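Local structure of peptidoglycan synthetase penicillin-binding protein 3 (Bifidobacterium adolescentis, 4YE5) at residues T180-G186 against A209-V215; M176-T180 against I429-I433; H332-G337 against I562-W566; M294-L298 against S459-N463. The protein probably binds penicillin and, as a member of the transpeptidase family, is likely to cross-link peptidoglycan at the cell membrane. All blocks are in the same frame, centred on the assembly; numbering follows the deposited sequence.

Interaction 1. Residues T180-G186 against A209-V215; sequences TLTGRDG and AVNGSDV
Segments 180-186 and 209-215 run nearly antiparallel, their end-to-end directions 168° apart. The first leaves helix 178-182 through Gly183 (phi 76°, psi -156°) and straightens; the second is extended and enters strand 214-217. CA atoms pair Gly183 with Gly212 at 3.7 Å, Arg184 with Val210 at 5.1 Å and Gly186 with Ala209 at 3.8 Å.

Three backbone hydrogen bonds hold them. Arg184 and Val210 form a single antiparallel hydrogen-bonded bridge, Arg184 N to Val210 O and Val210 N to Arg184 O, both 2.8 Å; Ser213 N gives the third to Thr180 O (3.0 Å). The shortest CA-H...O contact runs from Gly212 CA to Leu181 O at 3.2 Å. A CB on Gly183, Gly212 or Gly186 would clash with the opposing backbone.

Apolar contact gathers at the helical end: Leu181 (m, t) brings CD2 to 3.8 Å from Val215 CG2, and Thr180 CG2 lies 3.9 Å from that same CG2. Asp185 and Asn211 turn away, accepting from Ala30 N and Arg31 N.

The contact joins helix 178-182 to the sheet of strand 214-217 in the N-terminal part of the molecule. Its hydrogen bonds are all main chain to main chain, and the close approach depends on the glycines.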
loop_
_atom_site.group_PDB
_atom_site.type_symbol
_atom_site.label_atom_id
_atom_site.label_comp_id
_atom_site.label_asym_id
_atom_site.label_seq_id
_atom_site.Cartn_x
_atom_site.Cartn_y
_atom_site.Cartn_z
ATOM N N THR A 180 -13.646 -4.368 -5.207
ATOM C CA THR A 180 -13.149 -4.878 -6.479
ATOM C C THR A 180 -12.804 -6.362 -6.411
ATOM O O THR A 180 -13.211 -7.141 -7.281
ATOM C CB THR A 180 -11.886 -4.074 -6.929
ATOM O OG1 THR A 180 -12.242 -2.703 -7.113
ATOM C CG2 THR A 180 -11.336 -4.595 -8.229
ATOM N N LEU A 181 -12.047 -6.757 -5.386
ATOM C CA LEU A 181 -11.619 -8.161 -5.237
ATOM C C LEU A 181 -12.750 -9.166 -4.908
ATOM O O LEU A 181 -12.655 -10.344 -5.241
ATOM C CB LEU A 181 -10.527 -8.267 -4.164
ATOM C CG LEU A 181 -9.194 -7.555 -4.468
ATOM C CD1 LEU A 181 -8.347 -7.410 -3.188
ATOM C CD2 LEU A 181 -8.436 -8.333 -5.555
ATOM N N THR A 182 -13.787 -8.711 -4.215
ATOM C CA THR A 182 -14.839 -9.618 -3.735
ATOM C C THR A 182 -15.781 -10.093 -4.845
ATOM O O THR A 182 -16.172 -11.259 -4.878
ATOM C CB THR A 182 -15.666 -8.976 -2.596
ATOM O OG1 THR A 182 -14.844 -8.863 -1.435
ATOM C CG2 THR A 182 -16.903 -9.837 -2.238
ATOM N N GLY A 183 -16.129 -9.194 -5.756
ATOM C CA GLY A 183 -17.121 -9.503 -6.778
ATOM C C GLY A 183 -18.518 -9.479 -6.181
ATOM O O GLY A 183 -18.753 -8.831 -5.156
ATOM N N ARG A 184 -19.458 -10.183 -6.809
ATOM C CA ARG A 184 -20.839 -10.180 -6.328
ATOM C C ARG A 184 -21.418 -11.586 -6.381
ATOM O O ARG A 184 -21.430 -12.211 -7.434
ATOM C CB ARG A 184 -21.703 -9.233 -7.175
ATOM C CG ARG A 184 -21.326 -7.746 -7.043
ATOM C CD ARG A 184 -22.257 -6.841 -7.855
ATOM N NE ARG A 184 -22.143 -7.054 -9.299
ATOM C CZ ARG A 184 -21.200 -6.501 -10.060
ATOM N NH1 ARG A 184 -21.167 -6.737 -11.365
ATOM N NH2 ARG A 184 -20.283 -5.709 -9.513
ATOM N N ASP A 185 -21.873 -12.071 -5.236
ATOM C CA ASP A 185 -22.469 -13.390 -5.128
ATOM C C ASP A 185 -23.668 -13.532 -6.073
ATOM O O ASP A 185 -24.343 -12.555 -6.408
ATOM C CB ASP A 185 -22.915 -13.639 -3.685
ATOM C CG ASP A 185 -21.743 -13.874 -2.740
ATOM O OD1 ASP A 185 -20.593 -13.804 -3.201
ATOM O OD2 ASP A 185 -21.972 -14.136 -1.540
ATOM N N GLY A 186 -23.909 -14.753 -6.525
ATOM C CA GLY A 186 -25.135 -15.051 -7.252
ATOM C C GLY A 186 -26.012 -15.916 -6.381
ATOM O O GLY A 186 -25.724 -16.081 -5.187
ATOM N N ALA A 209 -23.092 -15.552 -10.256
ATOM C CA ALA A 209 -22.070 -14.791 -9.538
ATOM C C ALA A 209 -21.239 -14.005 -10.536
ATOM O O ALA A 209 -21.066 -14.431 -11.678
ATOM C CB ALA A 209 -21.164 -15.744 -8.736
ATOM N N VAL A 210 -20.722 -12.856 -10.108
ATOM C CA VAL A 210 -19.693 -12.159 -10.862
ATOM C C VAL A 210 -18.443 -12.259 -9.996
ATOM O O VAL A 210 -18.421 -11.757 -8.871
ATOM C CB VAL A 210 -20.058 -10.684 -11.113
ATOM C CG1 VAL A 210 -18.910 -9.964 -11.820
ATOM C CG2 VAL A 210 -21.329 -10.590 -11.943
ATOM N N ASN A 211 -17.425 -12.952 -10.486
ATOM C CA ASN A 211 -16.252 -13.216 -9.662
ATOM C C ASN A 211 -15.471 -11.924 -9.492
ATOM O O ASN A 211 -15.665 -10.988 -10.267
ATOM C CB ASN A 211 -15.386 -14.305 -10.279
ATOM C CG ASN A 211 -16.030 -15.659 -10.172
ATOM O OD1 ASN A 211 -16.767 -15.927 -9.217
ATOM N ND2 ASN A 211 -15.760 -16.524 -11.144
ATOM N N GLY A 212 -14.631 -11.850 -8.469
ATOM C CA GLY A 212 -13.894 -10.618 -8.217
ATOM C C GLY A 212 -12.979 -10.276 -9.370
ATOM O O GLY A 212 -12.564 -11.157 -10.122
ATOM N N SER A 213 -12.648 -8.998 -9.507
ATOM C CA SER A 213 -11.674 -8.583 -10.504
ATOM C C SER A 213 -10.262 -8.666 -9.914
ATOM O O SER A 213 -10.106 -8.727 -8.698
ATOM C CB SER A 213 -11.981 -7.165 -10.980
ATOM O OG SER A 213 -13.124 -7.162 -11.819
ATOM N N ASP A 214 -9.247 -8.703 -10.767
ATOM C CA ASP A 214 -7.863 -8.749 -10.297
ATOM C C ASP A 214 -7.295 -7.337 -10.204
ATOM O O ASP A 214 -7.660 -6.461 -10.983
ATOM C CB ASP A 214 -6.989 -9.582 -11.227
ATOM C CG ASP A 214 -7.537 -10.995 -11.443
ATOM O OD1 ASP A 214 -8.011 -11.633 -10.474
ATOM O OD2 ASP A 214 -7.470 -11.464 -12.591
ATOM N N VAL A 215 -6.388 -7.138 -9.256
ATOM C CA VAL A 215 -5.809 -5.833 -8.993
ATOM C C VAL A 215 -4.308 -5.893 -9.250
ATOM O O VAL A 215 -3.606 -6.761 -8.708
ATOM C CB VAL A 215 -6.065 -5.416 -7.524
ATOM C CG1 VAL A 215 -5.217 -4.210 -7.147
ATOM C CG2 VAL A 215 -7.549 -5.129 -7.301
#

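Interaction 2. Residues M176-T180 against I429-I433; sequences MENKT and IIKSI
No hydrogen bond crosses this contact, which brings together residues 249 positions apart: side chains alone meet, with CA atoms no nearer than 8.1 Å (Thr180 to Ile433) and 8.9 Å (Glu177 to Ile430). Met176, a selenomethionine, ends helix 172-176; Glu177 (phi -101°, psi 20°) breaks the helical path and occupies the N-cap position of helix 178-182. With chi angles t, t and p, Met176 sets CE 3.5 Å from Ile430 CD1 and 4.1 Å from Ile429 CG2.

Strand 430-434 belongs to a mixed sheet beside strand 214-217, and segment 176-180 lies over the face bearing Ile430 and Ile433. The contact thus joins the dimerisation-domain family region to the transpeptidase family region. Between these two isoleucines, Lys431 and Ser432 both oppose Thr216 in a classic beta bulge.

Glu177 folds back (m, m), placing OE2 3.7 Å from Ile430 CG1. Three residues on, Thr180 (m) packs CG2 against Ile433 CG2 at 3.7 Å; Ile430 (m, m) and Ile433 (m, t) both direct CB toward 176-180.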
loop_
_atom_site.group_PDB
_atom_site.type_symbol
_atom_site.label_atom_id
_atom_site.label_comp_id
_atom_site.label_asym_id
_atom_site.label_seq_id
_atom_site.Cartn_x
_atom_site.Cartn_y
_atom_site.Cartn_z
HETATM N N MSE A 176 -8.482 -2.397 1.324
HETATM C CA MSE A 176 -8.692 -1.227 0.473
HETATM C C MSE A 176 -9.368 -1.569 -0.848
HETATM O O MSE A 176 -10.205 -0.820 -1.335
HETATM C CB MSE A 176 -7.361 -0.563 0.155
HETATM C CG MSE A 176 -7.525 0.687 -0.648
HETATM SE SE MSE A 176 -5.791 1.540 -0.815
HETATM C CE MSE A 176 -5.218 0.546 -2.328
ATOM N N GLU A 177 -8.966 -2.686 -1.443
ATOM C CA GLU A 177 -9.487 -3.091 -2.748
ATOM C C GLU A 177 -10.562 -4.172 -2.611
ATOM O O GLU A 177 -10.847 -4.887 -3.565
ATOM C CB GLU A 177 -8.342 -3.623 -3.606
ATOM C CG GLU A 177 -7.333 -2.518 -3.973
ATOM C CD GLU A 177 -8.014 -1.409 -4.712
ATOM O OE1 GLU A 177 -8.585 -1.695 -5.792
ATOM O OE2 GLU A 177 -8.033 -0.273 -4.188
ATOM N N ASN A 178 -11.151 -4.281 -1.427
ATOM C CA ASN A 178 -12.066 -5.381 -1.128
ATOM C C ASN A 178 -13.260 -5.443 -2.073
ATOM O O ASN A 178 -13.639 -6.521 -2.518
ATOM C CB ASN A 178 -12.534 -5.328 0.331
ATOM C CG ASN A 178 -13.215 -6.627 0.779
ATOM O OD1 ASN A 178 -12.634 -7.711 0.697
ATOM N ND2 ASN A 178 -14.448 -6.512 1.264
ATOM N N LYS A 179 -13.841 -4.289 -2.380
ATOM C CA LYS A 179 -15.027 -4.248 -3.231
ATOM C C LYS A 179 -14.708 -4.870 -4.583
ATOM O O LYS A 179 -15.387 -5.804 -5.023
ATOM C CB LYS A 179 -15.543 -2.817 -3.396
ATOM C CG LYS A 179 -16.933 -2.722 -4.060
ATOM C CD LYS A 179 -17.504 -1.310 -3.888
ATOM C CE LYS A 179 -18.654 -1.019 -4.849
ATOM N NZ LYS A 179 -19.814 -1.923 -4.635
ATOM N N THR A 180 -13.646 -4.368 -5.207
ATOM C CA THR A 180 -13.149 -4.878 -6.479
ATOM C C THR A 180 -12.804 -6.362 -6.411
ATOM O O THR A 180 -13.211 -7.141 -7.281
ATOM C CB THR A 180 -11.886 -4.074 -6.929
ATOM O OG1 THR A 180 -12.242 -2.703 -7.113
ATOM C CG2 THR A 180 -11.336 -4.595 -8.229
ATOM N N ILE A 429 -0.804 3.730 -6.199
ATOM C CA ILE A 429 -0.323 2.409 -5.860
ATOM C C ILE A 429 -1.145 1.315 -6.561
ATOM O O ILE A 429 -0.656 0.187 -6.749
ATOM C CB ILE A 429 -0.293 2.181 -4.328
ATOM C CG1 ILE A 429 0.568 0.953 -3.990
ATOM C CG2 ILE A 429 -1.697 2.080 -3.770
ATOM C CD1 ILE A 429 0.892 0.839 -2.515
ATOM N N ILE A 430 -2.380 1.641 -6.949
ATOM C CA ILE A 430 -3.185 0.729 -7.765
ATOM C C ILE A 430 -3.054 1.109 -9.241
ATOM O O ILE A 430 -3.537 2.152 -9.665
ATOM C CB ILE A 430 -4.686 0.758 -7.368
ATOM C CG1 ILE A 430 -4.872 0.438 -5.886
ATOM C CG2 ILE A 430 -5.484 -0.221 -8.233
ATOM C CD1 ILE A 430 -4.270 -0.889 -5.432
ATOM N N LYS A 431 -2.387 0.267 -10.016
ATOM C CA LYS A 431 -2.088 0.564 -11.411
ATOM C C LYS A 431 -3.272 0.230 -12.332
ATOM O O LYS A 431 -3.656 1.033 -13.188
ATOM C CB LYS A 431 -0.846 -0.225 -11.826
ATOM C CG LYS A 431 -0.534 -0.306 -13.306
ATOM C CD LYS A 431 0.869 -0.887 -13.460
ATOM C CE LYS A 431 1.211 -1.181 -14.886
ATOM N NZ LYS A 431 2.567 -1.776 -14.987
ATOM N N SER A 432 -3.848 -0.955 -12.157
ATOM C CA SER A 432 -4.965 -1.370 -13.009
ATOM C C SER A 432 -5.878 -2.407 -12.374
ATOM O O SER A 432 -5.541 -3.024 -11.359
ATOM C CB SER A 432 -4.475 -1.863 -14.378
ATOM O OG SER A 432 -3.671 -3.022 -14.261
ATOM N N ILE A 433 -7.058 -2.558 -12.967
ATOM C CA ILE A 433 -8.001 -3.578 -12.561
ATOM C C ILE A 433 -8.383 -4.379 -13.797
ATOM O O ILE A 433 -8.680 -3.792 -14.839
ATOM C CB ILE A 433 -9.249 -2.938 -11.920
ATOM C CG1 ILE A 433 -8.861 -2.270 -10.593
ATOM C CG2 ILE A 433 -10.361 -3.981 -11.717
ATOM C CD1 ILE A 433 -9.971 -1.461 -9.972
#

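Interaction 3. Residues H332-G337 against I562-W566; sequences HWTLAG and IPVNW
This is a main-chain and aromatic contact in which the C-terminal tail lies along a strand-to-helix junction of the transpeptidase part, far from the centre of the chain. Residues 332-334 finish strand 331-334, paired with strand 308-311, and helix 335-340 begins at once; 562-566 has no regular secondary structure. The closest CA pairs are Trp333 with Asn565 (4.2 Å, a single bridge), Gly337 with Val564 (3.9 Å) and His332 with Trp566 (5.6 Å).

Trp566 N donates to His332 O and Thr334 N to Val564 O, both at 3.1 Å. Thr334 (p) is the N-cap: its OG1 accepts from Gly337 N at 3.2 Å and donates to Pro563 O at 2.6 Å. Val564 O also receives a CA-H...O contact from Gly337 CA at 3.3 Å, where a CB would clash.

Trp566 (chi1 57°, chi2 -84°) turns its indole against His332 (m). The imidazole and the six-membered ring make an offset stack, centroids 3.8 Å apart and planes at 2°, while His332 CB sits over the five-membered ring, 3.6 Å from its centroid. Trp566 NE1 bonds to Phe309 O. Farther back, Ala336 CB approaches Ile562 CG2 at 4.3 Å.

The Thr334 hydroxyl thus serves two backbones at once, coupling the helix start to the tail, while the stack holds the terminal residue against the strand.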
loop_
_atom_site.group_PDB
_atom_site.type_symbol
_atom_site.label_atom_id
_atom_site.label_comp_id
_atom_site.label_asym_id
_atom_site.label_seq_id
_atom_site.Cartn_x
_atom_site.Cartn_y
_atom_site.Cartn_z
ATOM N N HIS A 332 29.546 33.082 5.926
ATOM C CA HIS A 332 29.216 33.760 4.676
ATOM C C HIS A 332 28.558 32.771 3.722
ATOM O O HIS A 332 29.209 32.236 2.823
ATOM C CB HIS A 332 30.478 34.322 4.020
ATOM C CG HIS A 332 31.043 35.526 4.707
ATOM N ND1 HIS A 332 32.096 36.253 4.192
ATOM C CD2 HIS A 332 30.702 36.136 5.870
ATOM C CE1 HIS A 332 32.380 37.253 5.004
ATOM N NE2 HIS A 332 31.549 37.205 6.031
ATOM N N TRP A 333 27.269 32.531 3.924
ATOM C CA TRP A 333 26.523 31.564 3.128
ATOM C C TRP A 333 25.519 32.248 2.214
ATOM O O TRP A 333 24.932 33.267 2.584
ATOM C CB TRP A 333 25.783 30.595 4.045
ATOM C CG TRP A 333 26.692 29.658 4.813
ATOM C CD1 TRP A 333 27.930 29.228 4.439
ATOM C CD2 TRP A 333 26.423 29.044 6.085
ATOM N NE1 TRP A 333 28.450 28.383 5.395
ATOM C CE2 TRP A 333 27.546 28.257 6.416
ATOM C CE3 TRP A 333 25.339 29.084 6.970
ATOM C CZ2 TRP A 333 27.625 27.516 7.603
ATOM C CZ3 TRP A 333 25.416 28.341 8.153
ATOM C CH2 TRP A 333 26.552 27.566 8.449
ATOM N N THR A 334 25.324 31.690 1.024
ATOM C CA THR A 334 24.203 32.097 0.187
ATOM C C THR A 334 22.941 31.391 0.658
ATOM O O THR A 334 22.991 30.559 1.562
ATOM C CB THR A 334 24.425 31.715 -1.265
ATOM O OG1 THR A 334 24.529 30.288 -1.354
ATOM C CG2 THR A 334 25.700 32.406 -1.818
ATOM N N LEU A 335 21.802 31.714 0.048
ATOM C CA LEU A 335 20.566 31.042 0.426
ATOM C C LEU A 335 20.689 29.536 0.170
ATOM O O LEU A 335 20.256 28.730 0.989
ATOM C CB LEU A 335 19.366 31.608 -0.331
ATOM C CG LEU A 335 18.002 31.119 0.171
ATOM C CD1 LEU A 335 17.779 31.576 1.604
ATOM C CD2 LEU A 335 16.888 31.619 -0.737
ATOM N N ALA A 336 21.302 29.167 -0.956
ATOM C CA ALA A 336 21.571 27.761 -1.244
ATOM C C ALA A 336 22.426 27.121 -0.137
ATOM O O ALA A 336 22.172 25.986 0.281
ATOM C CB ALA A 336 22.247 27.613 -2.608
ATOM N N GLY A 337 23.420 27.854 0.354
ATOM C CA GLY A 337 24.273 27.351 1.428
ATOM C C GLY A 337 23.549 27.162 2.754
ATOM O O GLY A 337 23.873 26.260 3.525
ATOM N N ILE A 562 25.080 26.359 -8.237
ATOM C CA ILE A 562 24.841 27.670 -7.658
ATOM C C ILE A 562 25.706 27.750 -6.403
ATOM O O ILE A 562 25.715 26.822 -5.609
ATOM C CB ILE A 562 23.343 27.879 -7.347
ATOM C CG1 ILE A 562 22.541 27.923 -8.658
ATOM C CG2 ILE A 562 23.116 29.170 -6.551
ATOM C CD1 ILE A 562 21.052 27.700 -8.480
ATOM N N PRO A 563 26.476 28.841 -6.250
ATOM C CA PRO A 563 27.392 28.963 -5.105
ATOM C C PRO A 563 26.696 28.851 -3.754
ATOM O O PRO A 563 25.590 29.380 -3.560
ATOM C CB PRO A 563 28.024 30.363 -5.288
ATOM C CG PRO A 563 27.184 31.048 -6.349
ATOM C CD PRO A 563 26.628 29.952 -7.206
ATOM N N VAL A 564 27.346 28.158 -2.827
ATOM C CA VAL A 564 26.796 27.955 -1.484
ATOM C C VAL A 564 27.419 28.919 -0.468
ATOM O O VAL A 564 26.957 29.048 0.671
ATOM C CB VAL A 564 27.019 26.502 -1.017
ATOM C CG1 VAL A 564 25.985 25.577 -1.648
ATOM C CG2 VAL A 564 28.463 26.042 -1.364
ATOM N N ASN A 565 28.486 29.587 -0.873
ATOM C CA ASN A 565 29.068 30.623 -0.023
ATOM C C ASN A 565 29.518 31.824 -0.833
ATOM O O ASN A 565 29.391 31.834 -2.057
ATOM C CB ASN A 565 30.220 30.065 0.818
ATOM C CG ASN A 565 31.178 29.217 0.006
ATOM O OD1 ASN A 565 31.621 29.625 -1.066
ATOM N ND2 ASN A 565 31.492 28.023 0.508
ATOM N N TRP A 566 30.024 32.842 -0.142
ATOM C CA TRP A 566 30.554 34.021 -0.806
ATOM C C TRP A 566 31.733 34.540 0.013
ATOM O O TRP A 566 31.972 34.055 1.126
ATOM C CB TRP A 566 29.469 35.092 -0.937
ATOM C CG TRP A 566 28.867 35.485 0.377
ATOM C CD1 TRP A 566 27.855 34.846 1.049
ATOM C CD2 TRP A 566 29.245 36.599 1.193
ATOM N NE1 TRP A 566 27.580 35.500 2.228
ATOM C CE2 TRP A 566 28.418 36.582 2.337
ATOM C CE3 TRP A 566 30.201 37.617 1.067
ATOM C CZ2 TRP A 566 28.522 37.541 3.347
ATOM C CZ3 TRP A 566 30.301 38.562 2.068
ATOM C CH2 TRP A 566 29.466 38.520 3.192
ATOM O OXT TRP A 566 32.463 35.434 -0.422
#

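Interaction 4. Residues M294-L298 against S459-N463; sequences MSGML and SQMLN
Met461, a selenomethionine, reaches from helix 455-470 to helix 290-299 and buries 95 Å², far more than any other residue here. Two helices of the penicillin-binding transpeptidase part pack together at this point; over these segments the axes pass 10.5 Å apart, at 137° between their N-to-C directions. The nearest CA atoms, Ser295 and Met461, are 6.8 Å apart. With all three chi angles m, the Met461 side chain curls so that SE lies 3.7 Å from Met294 CG and 3.6 Å from Leu298 CD1, and its CG comes 3.3 Å from Ser295 OG. The Ser295 hydroxyl is hydrogen-bonded to Val291 O, one turn back on its own helix.

Leu298 (m, t), with 49 Å² buried, follows Met294 by one helical turn, the two linked by the bond from Leu298 N to Met294 O at 3.0 Å. Both direct CB toward the other helix. Leu298 also marks the edge of the contact, where its CD1 lies 4.1 Å from Gln460 OE1. No hydrogen bond crosses the interface; van der Waals packing, mostly of the Met461 side chain, joins the helices.

Around this buried core, helix 335-340 adds Leu335 against Met294 and Leu298, and Leu339 against Met294 and Met461. Helix 408-419 contributes Ile418, touching Ser295 and Met461, while Met347 of helix 344-350 meets Met294.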
loop_
_atom_site.group_PDB
_atom_site.type_symbol
_atom_site.label_atom_id
_atom_site.label_comp_id
_atom_site.label_asym_id
_atom_site.label_seq_id
_atom_site.Cartn_x
_atom_site.Cartn_y
_atom_site.Cartn_z
HETATM N N MSE A 294 11.792 27.245 1.680
HETATM C CA MSE A 294 12.691 27.991 0.786
HETATM C C MSE A 294 12.130 28.091 -0.618
HETATM O O MSE A 294 12.270 29.123 -1.283
HETATM C CB MSE A 294 14.075 27.328 0.711
HETATM C CG MSE A 294 15.100 28.143 -0.094
HETATM SE SE MSE A 294 16.905 27.383 -0.101
HETATM C CE MSE A 294 17.300 27.601 1.785
ATOM N N SER A 295 11.529 27.002 -1.088
ATOM C CA SER A 295 10.828 27.040 -2.358
ATOM C C SER A 295 9.825 28.197 -2.357
ATOM O O SER A 295 9.703 28.937 -3.355
ATOM C CB SER A 295 10.110 25.712 -2.633
ATOM O OG SER A 295 11.056 24.687 -2.891
ATOM N N GLY A 296 9.121 28.354 -1.235
ATOM C CA GLY A 296 8.165 29.444 -1.059
ATOM C C GLY A 296 8.836 30.819 -1.155
ATOM O O GLY A 296 8.326 31.729 -1.819
HETATM N N MSE A 297 9.992 30.965 -0.512
HETATM C CA MSE A 297 10.727 32.228 -0.528
HETATM C C MSE A 297 11.126 32.639 -1.934
HETATM O O MSE A 297 11.031 33.814 -2.302
HETATM C CB MSE A 297 11.990 32.140 0.328
HETATM C CG MSE A 297 11.709 31.936 1.791
HETATM SE SE MSE A 297 13.369 31.678 2.723
HETATM C CE MSE A 297 12.615 31.095 4.427
ATOM N N LEU A 298 11.598 31.670 -2.710
ATOM C CA LEU A 298 11.989 31.939 -4.090
ATOM C C LEU A 298 10.762 32.290 -4.915
ATOM O O LEU A 298 10.766 33.273 -5.625
ATOM C CB LEU A 298 12.690 30.738 -4.705
ATOM C CG LEU A 298 13.996 30.339 -4.010
ATOM C CD1 LEU A 298 14.523 29.076 -4.664
ATOM C CD2 LEU A 298 15.028 31.462 -4.113
ATOM N N SER A 459 14.005 24.143 -10.525
ATOM C CA SER A 459 15.361 23.912 -11.008
ATOM C C SER A 459 16.406 24.428 -10.039
ATOM O O SER A 459 17.438 23.794 -9.844
ATOM C CB SER A 459 15.587 24.614 -12.358
ATOM O OG SER A 459 14.921 23.892 -13.369
ATOM N N GLN A 460 16.167 25.611 -9.486
ATOM C CA GLN A 460 17.127 26.219 -8.560
ATOM C C GLN A 460 17.206 25.436 -7.255
ATOM O O GLN A 460 18.282 25.294 -6.673
ATOM C CB GLN A 460 16.761 27.682 -8.298
ATOM C CG GLN A 460 16.933 28.545 -9.544
ATOM C CD GLN A 460 16.360 29.953 -9.406
ATOM O OE1 GLN A 460 15.753 30.307 -8.396
ATOM N NE2 GLN A 460 16.550 30.759 -10.438
HETATM N N MSE A 461 16.066 24.920 -6.802
HETATM C CA MSE A 461 16.031 24.112 -5.582
HETATM C C MSE A 461 16.702 22.742 -5.799
HETATM O O MSE A 461 17.363 22.214 -4.922
HETATM C CB MSE A 461 14.586 23.919 -5.107
HETATM C CG MSE A 461 13.928 25.173 -4.545
HETATM SE SE MSE A 461 14.965 25.914 -3.092
HETATM C CE MSE A 461 14.950 24.406 -1.883
ATOM N N LEU A 462 16.526 22.168 -6.979
ATOM C CA LEU A 462 17.186 20.910 -7.315
ATOM C C LEU A 462 18.707 21.106 -7.296
ATOM O O LEU A 462 19.462 20.268 -6.783
ATOM C CB LEU A 462 16.736 20.469 -8.717
ATOM C CG LEU A 462 17.101 19.075 -9.211
ATOM C CD1 LEU A 462 16.482 18.013 -8.325
ATOM C CD2 LEU A 462 16.608 18.897 -10.645
ATOM N N ASN A 463 19.142 22.223 -7.872
ATOM C CA ASN A 463 20.541 22.629 -7.864
ATOM C C ASN A 463 21.072 22.780 -6.416
ATOM O O ASN A 463 22.147 22.290 -6.081
ATOM C CB ASN A 463 20.674 23.935 -8.657
ATOM C CG ASN A 463 22.122 24.359 -8.886
ATOM O OD1 ASN A 463 22.931 24.396 -7.960
ATOM N ND2 ASN A 463 22.444 24.700 -10.130
#

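How the interactions relate
The four contacts form two touching pairs in an elongated chain. Interactions 1 and 2, centres 12 Å apart, share Thr180 and helix 178-182 and meet neighbouring strands of one sheet; Ser213 CB packs 3.6 Å from Ile433 CG2. Interactions 3 and 4, centres 13 Å apart, are joined by a probable hydrogen bond from Ile562 N to Asn463 OD1 (2.9 Å). Interactions 2 and 4 have centres about 36 Å apart. Interaction 4 lies near the probable active site: the Met294 side chain is close to, without touching, Ser287, Lys290 and Lys486, which fit the family's SxxK and K(T/S)G motifs. The Leu298 side chain is about 6 Å from a bound glycerol, probably from the crystallisation liquor.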